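Local coordinates for protein vacuolar aminopeptidase 1 (PDB 5JGF) that removes amino acids from the N-terminus of peptides and proteins as a zinc-dependent vacuolar enzyme, and travels as the major cargo of the cytoplasm-to-vacuole targeting pathway, at residues D[16-21]-D[30-35]; D[71-76]-D[318-323]; D[275-280]-D[458-463]; D[312-317]-D[420-425]. All blocks are in the same frame, centred on the assembly; numbering follows the deposited sequence.

Interaction 1: residues D[16-21]-D[30-35]; sequences IDFIYK and SFFAEL
Phe18, with chi1 at 156°, and Phe31, in a similar rotamer, both carry their rings away from their own backbone N and into the gap between two helices, whereas Phe32 turns its CG to lie beside its N and reaches the same gap from one residue further on. The result is an aromatic cluster joining helix 7-21 to helix 25-38, consecutive helices linked by a short loop in the catalytic alpha/beta domain of this M18 peptidase. The closest pair of CA atoms, Phe18 CA and Phe31 CA, is 8.1 Å apart, and across the two segments the contact is made by the three rings. Phe18 is the shared member. Its CD1 sits 3.4 Å above the plane of the Phe31 ring, displaced toward the rim; with planes at 48° and centroids 4.8 Å apart, the two rings meet obliquely. The Phe32 ring adds a second oblique pair with Phe18, centroids 5.3 Å apart, while its CE1 comes in the plane of the Phe31 ring at that ring's edge. Helix 261-278 also contributes: Phe268 meets the Phe18 ring, and Met271 touches Phe32. The zinc site lies farther off, the Phe32 side chain being about 10 Å from that of zinc-binding His91. At the far end of the Phe18 ring, CZ approaches Phe32 CZ to 3.6 Å.

Interaction 2: residues D[71-76]-D[318-323]; sequences SAFILG and ERSSSA
One face of the mixed beta-sheet is covered here by a helix: Phe73 and Leu75 of strand 69-76 both project toward Ser320 of helix 312-324. The closest CA atoms of the two segments, Leu75 CA and Ser320 CA, are 8.2 Å apart, and the Phe73 ring reaches across the separation between strand and helix to the small Ser320 side chain. Chi1 of 56° sets Phe73 CG between its backbone N and carbonyl carbon, and the CE1 corner of the ring is directed at the helix. Ser320 OG lies 3.1 Å from Phe73 CE1 and 3.5 Å from Phe73 CZ, approaching the ring obliquely. This hydroxyl makes its hydrogen bond within its own helix, to the carbonyl O of Val316, which is its strongest polar partner; its approach to the ring is not a hydrogen bond. Ser320 CB does the rest, 4.3 Å from Leu75 CD2. Phe73 and Leu75 stand two residues apart in an extended strand and therefore share a face; Ile74 between them faces the other way and meets Leu274 of helix 261-278. Helices thus lie on both faces of the sheet, an alpha/beta/alpha sandwich. Another copy of the protein also reaches helix 312-324: His332 of that second subunit is hydrogen-bonded to Glu318 OE1.

Interaction 3: residues D[275-280]-D[458-463]; sequences ICYAKD and GFFKHW
Helix 261-278, near its C-terminal part, comes up to helix 448-468 with Tyr277 CA and Phe460 CA 7.0 Å apart, near enough for one aromatic ring to bridge the backbones. That ring belongs to Tyr277. With chi1 at 163° it leaves its own helix directly toward the other, and Phe460 meets it chiefly with its CB. The CB lies 3.6 Å from the Tyr277 centroid and only 10° off the ring normal, a CH-pi contact placed almost exactly over the centre of the face. The Phe460 ring itself leads away: its plane is within 28° of parallel to that of Tyr277, but the two are slid so far apart, centroids 5.5 Å, that they barely overlap. The Phe460 side chain also packs on Ser290 and Val292 of strand 289-295, and Tyr277 touches Ser290 as well, so both helices rest on the same part of the sheet. Farther out on the tyrosine, CE2 is 3.6 Å from the carbonyl oxygen Phe460 O. Lys461 comes at the ring edge, near its plane, where its CG is 3.9 Å from Tyr277 CD2. Beyond CG the lysine chain runs extended past the tyrosine, to a weak hydrogen bond with Asn457. Its NZ remains 5.7 Å from Asp280 OD2, too far for a contact, though the opposite charges may attract mildly. With no hydrogen bond between the segments, the helices are held together here by dispersion and CH-pi contact, and the charged groups stay at the margin.

Interaction 4: residues D[312-317]-D[420-425]; sequences LLESVV and ASQTGA
Glu314, in the first turn of helix 312-324, reaches across to both Gln422 and Thr423 at the end of helix 416-423. From CB the chain runs to CG, which meets Thr423 CG2 at 3.8 Å, a purely apolar touch. A bend at the next torsion (chi2 91°) turns the carboxylate aside, leaving CD 4.2 Å from Thr423 CG2. At the tip, OE2 accepts a hydrogen bond from Gln422 NE2 over 2.8 Å. The bond is far from straight, 136° at the hydrogen; it arrives on the syn side of the carboxylate but 24° out of its plane. OE2 is also 3.3 Å from Gln422 CB, so this oxygen lies beside the first carbon of the glutamine side chain too. The same NE2 gives a hydrogen bond to the carbonyl O of Ala308, which helps fix the amide. One residue earlier, Leu313 CD2 adds a looser contact, 4.3 Å from Thr423 CG2, and Trp335 of helix 331-336 packs against both Leu313 and Thr423. The methyl of Thr423 thus serves the contact while its OG1 works within its own chain, bonded to Leu419 O and accepting from Ala425 N at 3.1 Å. The latter bond makes an ST turn, in which Gly424, with positive phi, ends helix 416-423 and the chain passes on to strand 426-434.

Interactions 2 and 4 share helix 312-324, with centres about 12 Å apart, and Val316 from interaction 4 packs on Phe73 from interaction 2 (CG1 to CD2, 3.4 Å). On the other face of strand 69-76, Ile74 CD1 meets Ala278 CB of interaction 3 at 3.7 Å, so this strand links the helix layers on both sides of the mixed sheet. Interaction 1 joins through packing of Leu35 on Ile275 of interaction 3, the centres of interactions 1 and 3 being about 21 Å apart. In sequence, interaction 1 closes first; the segments of interaction 2 alternate with those of interactions 3 and 4, and interaction 4 nests inside the loop closed by interaction 3. Distant parts of the chain are thereby interleaved in one alpha/beta catalytic domain.

Interaction 1: residues D[16-21]-D[30-35]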
loop_
_atom_site.group_PDB
_atom_site.type_symbol
_atom_site.label_atom_id
_atom_site.label_comp_id
_atom_site.label_asym_id
_atom_site.label_seq_id
_atom_site.Cartn_x
_atom_site.Cartn_y
_atom_site.Cartn_z
ATOM N N ILE D 16 51.370 -10.330 -5.337
ATOM C CA ILE D 16 50.914 -9.890 -4.019
ATOM C C ILE D 16 51.766 -8.719 -3.528
ATOM O O ILE D 16 51.239 -7.723 -3.021
ATOM C CB ILE D 16 50.963 -11.056 -2.999
ATOM C CG1 ILE D 16 49.821 -12.037 -3.291
ATOM C CG2 ILE D 16 50.885 -10.519 -1.569
ATOM C CD1 ILE D 16 49.852 -13.298 -2.448
ATOM N N ASP D 17 53.082 -8.831 -3.688
ATOM C CA ASP D 17 53.980 -7.759 -3.268
ATOM C C ASP D 17 53.724 -6.488 -4.078
ATOM O O ASP D 17 53.734 -5.386 -3.535
ATOM C CB ASP D 17 55.444 -8.186 -3.421
ATOM C CG ASP D 17 55.817 -9.327 -2.495
ATOM O OD1 ASP D 17 55.132 -9.502 -1.463
ATOM O OD2 ASP D 17 56.804 -10.039 -2.788
ATOM N N PHE D 18 53.489 -6.655 -5.376
ATOM C CA PHE D 18 53.210 -5.537 -6.275
ATOM C C PHE D 18 51.975 -4.772 -5.799
ATOM O O PHE D 18 51.993 -3.547 -5.685
ATOM C CB PHE D 18 53.001 -6.076 -7.700
ATOM C CG PHE D 18 52.173 -5.186 -8.592
ATOM C CD1 PHE D 18 52.658 -3.960 -9.031
ATOM C CD2 PHE D 18 50.915 -5.602 -9.023
ATOM C CE1 PHE D 18 51.901 -3.157 -9.895
ATOM C CE2 PHE D 18 50.152 -4.813 -9.882
ATOM C CZ PHE D 18 50.645 -3.588 -10.321
ATOM N N ILE D 19 50.904 -5.504 -5.510
ATOM C CA ILE D 19 49.667 -4.883 -5.050
ATOM C C ILE D 19 49.875 -4.153 -3.725
ATOM O O ILE D 19 49.408 -3.030 -3.544
ATOM C CB ILE D 19 48.554 -5.947 -4.877
ATOM C CG1 ILE D 19 48.111 -6.463 -6.251
ATOM C CG2 ILE D 19 47.382 -5.366 -4.083
ATOM C CD1 ILE D 19 47.407 -5.422 -7.117
ATOM N N TYR D 20 50.588 -4.801 -2.809
ATOM C CA TYR D 20 50.858 -4.253 -1.484
ATOM C C TYR D 20 51.778 -3.029 -1.492
ATOM O O TYR D 20 51.553 -2.069 -0.756
ATOM C CB TYR D 20 51.469 -5.347 -0.601
ATOM C CG TYR D 20 51.705 -4.951 0.840
ATOM C CD1 TYR D 20 50.637 -4.624 1.680
ATOM C CD2 TYR D 20 52.992 -4.936 1.376
ATOM C CE1 TYR D 20 50.844 -4.299 3.017
ATOM C CE2 TYR D 20 53.213 -4.609 2.713
ATOM C CZ TYR D 20 52.137 -4.294 3.527
ATOM O OH TYR D 20 52.350 -3.986 4.851
ATOM N N LYS D 21 52.808 -3.058 -2.329
ATOM C CA LYS D 21 53.756 -1.949 -2.382
ATOM C C LYS D 21 53.365 -0.786 -3.284
ATOM O O LYS D 21 54.008 0.259 -3.249
ATOM C CB LYS D 21 55.136 -2.472 -2.793
ATOM C CG LYS D 21 55.766 -3.396 -1.762
ATOM C CD LYS D 21 57.063 -4.004 -2.275
ATOM C CE LYS D 21 57.715 -4.887 -1.220
ATOM N NZ LYS D 21 58.944 -5.552 -1.741
ATOM N N SER D 30 54.279 4.040 -11.699
ATOM C CA SER D 30 55.677 4.255 -11.340
ATOM C C SER D 30 56.385 2.922 -11.286
ATOM O O SER D 30 57.529 2.813 -11.703
ATOM C CB SER D 30 55.766 4.947 -9.979
ATOM O OG SER D 30 57.096 5.300 -9.672
ATOM N N PHE D 31 55.708 1.913 -10.747
ATOM C CA PHE D 31 56.264 0.562 -10.649
ATOM C C PHE D 31 56.605 -0.000 -12.026
ATOM O O PHE D 31 57.688 -0.551 -12.236
ATOM C CB PHE D 31 55.249 -0.376 -9.979
ATOM C CG PHE D 31 55.622 -1.836 -10.051
ATOM C CD1 PHE D 31 56.460 -2.408 -9.096
ATOM C CD2 PHE D 31 55.138 -2.638 -11.082
ATOM C CE1 PHE D 31 56.804 -3.764 -9.168
ATOM C CE2 PHE D 31 55.478 -3.991 -11.162
ATOM C CZ PHE D 31 56.312 -4.554 -10.203
ATOM N N PHE D 32 55.665 0.116 -12.958
ATOM C CA PHE D 32 55.883 -0.393 -14.307
ATOM C C PHE D 32 56.934 0.404 -15.070
ATOM O O PHE D 32 57.672 -0.158 -15.885
ATOM C CB PHE D 32 54.569 -0.413 -15.095
ATOM C CG PHE D 32 53.603 -1.473 -14.635
ATOM C CD1 PHE D 32 54.021 -2.788 -14.474
ATOM C CD2 PHE D 32 52.275 -1.153 -14.365
ATOM C CE1 PHE D 32 53.130 -3.779 -14.046
ATOM C CE2 PHE D 32 51.376 -2.134 -13.939
ATOM C CZ PHE D 32 51.806 -3.449 -13.777
ATOM N N ALA D 33 56.994 1.708 -14.819
ATOM C CA ALA D 33 57.983 2.554 -15.476
ATOM C C ALA D 33 59.369 2.111 -15.043
ATOM O O ALA D 33 60.293 2.027 -15.854
ATOM C CB ALA D 33 57.764 4.015 -15.094
ATOM N N GLU D 34 59.504 1.828 -13.754
ATOM C CA GLU D 34 60.772 1.391 -13.193
ATOM C C GLU D 34 61.179 0.041 -13.763
ATOM O O GLU D 34 62.356 -0.187 -14.064
ATOM C CB GLU D 34 60.648 1.305 -11.678
ATOM C CG GLU D 34 61.955 1.075 -10.959
ATOM C CD GLU D 34 61.793 1.204 -9.448
ATOM O OE1 GLU D 34 62.565 0.603 -8.679
ATOM O OE2 GLU D 34 60.870 1.913 -9.011
ATOM N N LEU D 35 60.200 -0.846 -13.913
ATOM C CA LEU D 35 60.436 -2.178 -14.462
ATOM C C LEU D 35 60.861 -2.070 -15.923
ATOM O O LEU D 35 61.763 -2.781 -16.378
ATOM C CB LEU D 35 59.158 -3.015 -14.361
ATOM C CG LEU D 35 59.242 -4.455 -14.875
ATOM C CD1 LEU D 35 60.227 -5.237 -14.014
ATOM C CD2 LEU D 35 57.859 -5.104 -14.833
#

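Interaction 2: residues D[71-76]-D[318-323]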
loop_
_atom_site.group_PDB
_atom_site.type_symbol
_atom_site.label_atom_id
_atom_site.label_comp_id
_atom_site.label_asym_id
_atom_site.label_seq_id
_atom_site.Cartn_x
_atom_site.Cartn_y
_atom_site.Cartn_z
ATOM N N SER D 71 51.926 3.687 -21.703
ATOM C CA SER D 71 51.949 2.864 -22.902
ATOM C C SER D 71 53.380 2.425 -23.171
ATOM O O SER D 71 54.269 3.258 -23.353
ATOM C CB SER D 71 51.422 3.636 -24.111
ATOM O OG SER D 71 51.429 2.810 -25.266
ATOM N N ALA D 72 53.597 1.116 -23.163
ATOM C CA ALA D 72 54.915 0.553 -23.426
ATOM C C ALA D 72 54.806 -0.121 -24.779
ATOM O O ALA D 72 53.815 -0.799 -25.059
ATOM C CB ALA D 72 55.278 -0.468 -22.359
ATOM N N PHE D 73 55.808 0.067 -25.631
ATOM C CA PHE D 73 55.753 -0.550 -26.942
ATOM C C PHE D 73 57.103 -0.965 -27.506
ATOM O O PHE D 73 58.151 -0.446 -27.116
ATOM C CB PHE D 73 55.020 0.371 -27.928
ATOM C CG PHE D 73 55.608 1.757 -28.043
ATOM C CD1 PHE D 73 56.393 2.105 -29.141
ATOM C CD2 PHE D 73 55.340 2.727 -27.080
ATOM C CE1 PHE D 73 56.896 3.403 -29.282
ATOM C CE2 PHE D 73 55.838 4.026 -27.212
ATOM C CZ PHE D 73 56.616 4.365 -28.317
ATOM N N ILE D 74 57.047 -1.933 -28.412
ATOM C CA ILE D 74 58.223 -2.473 -29.076
ATOM C C ILE D 74 57.966 -2.332 -30.570
ATOM O O ILE D 74 56.994 -2.879 -31.093
ATOM C CB ILE D 74 58.412 -3.961 -28.737
ATOM C CG1 ILE D 74 58.394 -4.154 -27.218
ATOM C CG2 ILE D 74 59.731 -4.467 -29.323
ATOM C CD1 ILE D 74 58.387 -5.610 -26.786
ATOM N N LEU D 75 58.835 -1.591 -31.249
ATOM C CA LEU D 75 58.696 -1.355 -32.681
ATOM C C LEU D 75 59.872 -1.967 -33.436
ATOM O O LEU D 75 61.024 -1.610 -33.196
ATOM C CB LEU D 75 58.623 0.151 -32.942
ATOM C CG LEU D 75 58.540 0.666 -34.384
ATOM C CD1 LEU D 75 57.346 0.058 -35.111
ATOM C CD2 LEU D 75 58.431 2.180 -34.354
ATOM N N GLY D 76 59.572 -2.887 -34.344
ATOM C CA GLY D 76 60.620 -3.545 -35.103
ATOM C C GLY D 76 61.118 -2.744 -36.290
ATOM O O GLY D 76 60.348 -2.057 -36.958
ATOM N N GLU D 318 50.458 6.513 -33.983
ATOM C CA GLU D 318 50.614 7.546 -35.001
ATOM C C GLU D 318 51.967 8.243 -34.889
ATOM O O GLU D 318 52.673 8.395 -35.887
ATOM C CB GLU D 318 49.490 8.586 -34.913
ATOM C CG GLU D 318 49.745 9.827 -35.771
ATOM C CD GLU D 318 48.497 10.658 -36.018
ATOM O OE1 GLU D 318 47.602 10.678 -35.147
ATOM O OE2 GLU D 318 48.418 11.306 -37.083
ATOM N N ARG D 319 52.332 8.657 -33.678
ATOM C CA ARG D 319 53.603 9.342 -33.457
ATOM C C ARG D 319 54.790 8.447 -33.802
ATOM O O ARG D 319 55.765 8.896 -34.413
ATOM C CB ARG D 319 53.716 9.793 -31.998
ATOM C CG ARG D 319 52.623 10.757 -31.571
ATOM C CD ARG D 319 52.726 11.142 -30.103
ATOM N NE ARG D 319 53.908 11.951 -29.826
ATOM C CZ ARG D 319 54.000 12.814 -28.822
ATOM N NH1 ARG D 319 52.977 12.989 -27.993
ATOM N NH2 ARG D 319 55.115 13.510 -28.646
ATOM N N SER D 320 54.703 7.183 -33.404
ATOM C CA SER D 320 55.767 6.217 -33.658
ATOM C C SER D 320 55.952 5.953 -35.146
ATOM O O SER D 320 57.069 6.029 -35.662
ATOM C CB SER D 320 55.464 4.902 -32.933
ATOM O OG SER D 320 55.522 5.082 -31.530
ATOM N N SER D 321 54.855 5.644 -35.830
ATOM C CA SER D 321 54.905 5.363 -37.257
ATOM C C SER D 321 55.400 6.575 -38.044
ATOM O O SER D 321 56.040 6.424 -39.086
ATOM C CB SER D 321 53.524 4.922 -37.764
ATOM O OG SER D 321 52.542 5.923 -37.565
ATOM N N SER D 322 55.114 7.775 -37.543
ATOM C CA SER D 322 55.553 8.997 -38.213
ATOM C C SER D 322 57.055 9.211 -38.059
ATOM O O SER D 322 57.738 9.552 -39.018
ATOM C CB SER D 322 54.809 10.217 -37.661
ATOM O OG SER D 322 53.459 10.224 -38.088
ATOM N N ALA D 323 57.567 9.005 -36.850
ATOM C CA ALA D 323 58.990 9.189 -36.583
ATOM C C ALA D 323 59.823 8.047 -37.160
ATOM O O ALA D 323 60.961 8.239 -37.580
ATOM C CB ALA D 323 59.222 9.291 -35.081
#

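Interaction 3: residues D[275-280]-D[458-463]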
loop_
_atom_site.group_PDB
_atom_site.type_symbol
_atom_site.label_atom_id
_atom_site.label_comp_id
_atom_site.label_asym_id
_atom_site.label_seq_id
_atom_site.Cartn_x
_atom_site.Cartn_y
_atom_site.Cartn_z
ATOM N N ILE D 275 57.333 -7.901 -20.903
ATOM C CA ILE D 275 58.739 -7.876 -20.517
ATOM C C ILE D 275 59.425 -9.206 -20.822
ATOM O O ILE D 275 60.536 -9.224 -21.355
ATOM C CB ILE D 275 58.895 -7.514 -19.012
ATOM C CG1 ILE D 275 59.157 -6.012 -18.867
ATOM C CG2 ILE D 275 60.044 -8.293 -18.382
ATOM C CD1 ILE D 275 58.126 -5.137 -19.525
ATOM N N CYS D 276 58.768 -10.312 -20.486
ATOM C CA CYS D 276 59.326 -11.634 -20.752
ATOM C C CYS D 276 59.507 -11.812 -22.250
ATOM O O CYS D 276 60.507 -12.364 -22.707
ATOM C CB CYS D 276 58.396 -12.731 -20.228
ATOM S SG CYS D 276 58.323 -12.850 -18.432
ATOM N N TYR D 277 58.523 -11.343 -23.010
ATOM C CA TYR D 277 58.554 -11.436 -24.461
ATOM C C TYR D 277 59.654 -10.554 -25.045
ATOM O O TYR D 277 60.395 -10.975 -25.938
ATOM C CB TYR D 277 57.186 -11.032 -25.024
ATOM C CG TYR D 277 57.178 -10.702 -26.500
ATOM C CD1 TYR D 277 57.145 -9.376 -26.934
ATOM C CD2 TYR D 277 57.197 -11.710 -27.464
ATOM C CE1 TYR D 277 57.129 -9.063 -28.291
ATOM C CE2 TYR D 277 57.182 -11.408 -28.821
ATOM C CZ TYR D 277 57.149 -10.083 -29.227
ATOM O OH TYR D 277 57.139 -9.780 -30.570
ATOM N N ALA D 278 59.759 -9.336 -24.526
ATOM C CA ALA D 278 60.753 -8.373 -24.987
ATOM C C ALA D 278 62.188 -8.868 -24.823
ATOM O O ALA D 278 63.073 -8.488 -25.594
ATOM C CB ALA D 278 60.576 -7.055 -24.240
ATOM N N LYS D 279 62.413 -9.709 -23.819
ATOM C CA LYS D 279 63.741 -10.244 -23.541
ATOM C C LYS D 279 64.350 -10.966 -24.737
ATOM O O LYS D 279 65.566 -10.935 -24.931
ATOM C CB LYS D 279 63.684 -11.190 -22.339
ATOM N N ASP D 280 63.511 -11.614 -25.539
ATOM C CA ASP D 280 64.010 -12.345 -26.696
ATOM C C ASP D 280 63.746 -11.652 -28.018
ATOM O O ASP D 280 63.954 -12.239 -29.079
ATOM C CB ASP D 280 63.401 -13.745 -26.745
ATOM C CG ASP D 280 63.803 -14.587 -25.562
ATOM O OD1 ASP D 280 64.969 -14.470 -25.128
ATOM O OD2 ASP D 280 62.962 -15.367 -25.070
ATOM N N GLY D 458 52.100 -15.825 -24.956
ATOM C CA GLY D 458 51.800 -16.560 -26.173
ATOM C C GLY D 458 51.168 -15.663 -27.221
ATOM O O GLY D 458 51.375 -15.851 -28.424
ATOM N N PHE D 459 50.387 -14.684 -26.770
ATOM C CA PHE D 459 49.741 -13.747 -27.681
ATOM C C PHE D 459 50.777 -12.929 -28.450
ATOM O O PHE D 459 50.722 -12.839 -29.676
ATOM C CB PHE D 459 48.825 -12.788 -26.912
ATOM C CG PHE D 459 48.371 -11.606 -27.726
ATOM C CD1 PHE D 459 47.421 -11.757 -28.732
ATOM C CD2 PHE D 459 48.911 -10.342 -27.501
ATOM C CE1 PHE D 459 47.013 -10.663 -29.500
ATOM C CE2 PHE D 459 48.512 -9.244 -28.264
ATOM C CZ PHE D 459 47.561 -9.404 -29.264
ATOM N N PHE D 460 51.719 -12.324 -27.732
ATOM C CA PHE D 460 52.737 -11.513 -28.393
ATOM C C PHE D 460 53.595 -12.341 -29.344
ATOM O O PHE D 460 53.963 -11.881 -30.426
ATOM C CB PHE D 460 53.620 -10.810 -27.360
ATOM C CG PHE D 460 52.940 -9.657 -26.672
ATOM C CD1 PHE D 460 52.375 -8.626 -27.416
ATOM C CD2 PHE D 460 52.875 -9.593 -25.283
ATOM C CE1 PHE D 460 51.757 -7.548 -26.793
ATOM C CE2 PHE D 460 52.258 -8.515 -24.648
ATOM C CZ PHE D 460 51.699 -7.492 -25.405
ATOM N N LYS D 461 53.897 -13.569 -28.949
ATOM C CA LYS D 461 54.713 -14.439 -29.783
ATOM C C LYS D 461 54.023 -14.930 -31.049
ATOM O O LYS D 461 54.621 -14.925 -32.127
ATOM C CB LYS D 461 55.162 -15.669 -28.993
ATOM C CG LYS D 461 56.218 -15.429 -27.941
ATOM C CD LYS D 461 56.507 -16.731 -27.206
ATOM C CE LYS D 461 57.639 -16.581 -26.209
ATOM N NZ LYS D 461 57.838 -17.830 -25.418
ATOM N N HIS D 462 52.758 -15.328 -30.931
ATOM C CA HIS D 462 52.057 -15.911 -32.069
ATOM C C HIS D 462 50.818 -15.256 -32.682
ATOM O O HIS D 462 50.276 -15.792 -33.647
ATOM C CB HIS D 462 51.700 -17.358 -31.713
ATOM C CG HIS D 462 52.825 -18.120 -31.084
ATOM N ND1 HIS D 462 52.733 -18.679 -29.827
ATOM C CD2 HIS D 462 54.068 -18.413 -31.535
ATOM C CE1 HIS D 462 53.870 -19.285 -29.532
ATOM N NE2 HIS D 462 54.697 -19.138 -30.552
ATOM N N TRP D 463 50.357 -14.121 -32.168
ATOM C CA TRP D 463 49.145 -13.532 -32.741
ATOM C C TRP D 463 49.252 -13.198 -34.229
ATOM O O TRP D 463 48.305 -13.417 -34.986
ATOM C CB TRP D 463 48.715 -12.275 -31.975
ATOM C CG TRP D 463 49.429 -11.027 -32.389
ATOM C CD1 TRP D 463 50.595 -10.537 -31.876
ATOM C CD2 TRP D 463 49.040 -10.130 -33.433
ATOM N NE1 TRP D 463 50.956 -9.388 -32.537
ATOM C CE2 TRP D 463 50.021 -9.117 -33.500
ATOM C CE3 TRP D 463 47.958 -10.085 -34.323
ATOM C CZ2 TRP D 463 49.952 -8.065 -34.423
ATOM C CZ3 TRP D 463 47.889 -9.039 -35.241
ATOM C CH2 TRP D 463 48.884 -8.044 -35.282
#

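Interaction 4: residues D[312-317]-D[420-425]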
loop_
_atom_site.group_PDB
_atom_site.type_symbol
_atom_site.label_atom_id
_atom_site.label_comp_id
_atom_site.label_asym_id
_atom_site.label_seq_id
_atom_site.Cartn_x
_atom_site.Cartn_y
_atom_site.Cartn_z
ATOM N N LEU D 312 45.540 7.469 -25.910
ATOM C CA LEU D 312 46.998 7.361 -25.830
ATOM C C LEU D 312 47.524 6.283 -26.783
ATOM O O LEU D 312 48.588 6.442 -27.383
ATOM C CB LEU D 312 47.446 7.056 -24.399
ATOM C CG LEU D 312 48.965 6.916 -24.219
ATOM C CD1 LEU D 312 49.656 8.219 -24.641
ATOM C CD2 LEU D 312 49.290 6.581 -22.770
ATOM N N LEU D 313 46.777 5.189 -26.925
ATOM C CA LEU D 313 47.183 4.103 -27.814
ATOM C C LEU D 313 47.314 4.599 -29.248
ATOM O O LEU D 313 48.344 4.395 -29.895
ATOM C CB LEU D 313 46.160 2.967 -27.771
ATOM C CG LEU D 313 46.348 1.867 -28.822
ATOM C CD1 LEU D 313 47.642 1.113 -28.565
ATOM C CD2 LEU D 313 45.161 0.917 -28.778
ATOM N N GLU D 314 46.256 5.241 -29.737
ATOM C CA GLU D 314 46.232 5.772 -31.091
ATOM C C GLU D 314 47.362 6.781 -31.283
ATOM O O GLU D 314 47.988 6.834 -32.344
ATOM C CB GLU D 314 44.881 6.447 -31.375
ATOM C CG GLU D 314 43.658 5.525 -31.277
ATOM C CD GLU D 314 43.024 5.501 -29.888
ATOM O OE1 GLU D 314 43.648 4.986 -28.942
ATOM O OE2 GLU D 314 41.890 6.005 -29.744
ATOM N N SER D 315 47.616 7.580 -30.254
ATOM C CA SER D 315 48.675 8.582 -30.309
ATOM C C SER D 315 50.045 7.929 -30.464
ATOM O O SER D 315 50.846 8.336 -31.306
ATOM C CB SER D 315 48.662 9.437 -29.042
ATOM O OG SER D 315 49.760 10.334 -29.035
ATOM N N VAL D 316 50.306 6.922 -29.640
ATOM C CA VAL D 316 51.572 6.200 -29.676
ATOM C C VAL D 316 51.830 5.614 -31.061
ATOM O O VAL D 316 52.925 5.754 -31.607
ATOM C CB VAL D 316 51.588 5.059 -28.629
ATOM C CG1 VAL D 316 52.760 4.116 -28.888
ATOM C CG2 VAL D 316 51.686 5.647 -27.229
ATOM N N VAL D 317 50.821 4.963 -31.630
ATOM C CA VAL D 317 50.973 4.356 -32.947
ATOM C C VAL D 317 51.174 5.393 -34.052
ATOM O O VAL D 317 51.982 5.180 -34.960
ATOM C CB VAL D 317 49.763 3.457 -33.287
ATOM C CG1 VAL D 317 49.872 2.943 -34.715
ATOM C CG2 VAL D 317 49.715 2.278 -32.322
ATOM N N ALA D 420 37.933 -0.494 -29.851
ATOM C CA ALA D 420 37.565 -1.029 -31.160
ATOM C C ALA D 420 36.992 0.054 -32.075
ATOM O O ALA D 420 37.341 0.138 -33.257
ATOM C CB ALA D 420 36.554 -2.164 -30.995
ATOM N N SER D 421 36.112 0.883 -31.525
ATOM C CA SER D 421 35.481 1.949 -32.293
ATOM C C SER D 421 36.466 3.045 -32.673
ATOM O O SER D 421 36.435 3.560 -33.790
ATOM C CB SER D 421 34.333 2.566 -31.486
ATOM O OG SER D 421 33.370 1.581 -31.156
ATOM N N GLN D 422 37.335 3.398 -31.733
ATOM C CA GLN D 422 38.317 4.451 -31.950
ATOM C C GLN D 422 39.382 4.077 -32.978
ATOM O O GLN D 422 39.806 4.919 -33.770
ATOM C CB GLN D 422 38.968 4.823 -30.614
ATOM C CG GLN D 422 37.973 5.454 -29.636
ATOM C CD GLN D 422 38.485 5.551 -28.208
ATOM O OE1 GLN D 422 37.711 5.829 -27.288
ATOM N NE2 GLN D 422 39.783 5.328 -28.012
ATOM N N THR D 423 39.802 2.817 -32.976
ATOM C CA THR D 423 40.834 2.363 -33.908
ATOM C C THR D 423 40.285 1.706 -35.169
ATOM O O THR D 423 40.866 1.834 -36.250
ATOM C CB THR D 423 41.782 1.349 -33.241
ATOM O OG1 THR D 423 41.039 0.184 -32.862
ATOM C CG2 THR D 423 42.446 1.955 -32.005
ATOM N N GLY D 424 39.166 1.001 -35.028
ATOM C CA GLY D 424 38.583 0.300 -36.157
ATOM C C GLY D 424 39.171 -1.102 -36.222
ATOM O O GLY D 424 38.891 -1.865 -37.145
ATOM N N ALA D 425 39.987 -1.438 -35.224
ATOM C CA ALA D 425 40.639 -2.743 -35.155
ATOM C C ALA D 425 39.817 -3.785 -34.410
ATOM O O ALA D 425 39.130 -3.470 -33.440
ATOM C CB ALA D 425 42.005 -2.607 -34.485
#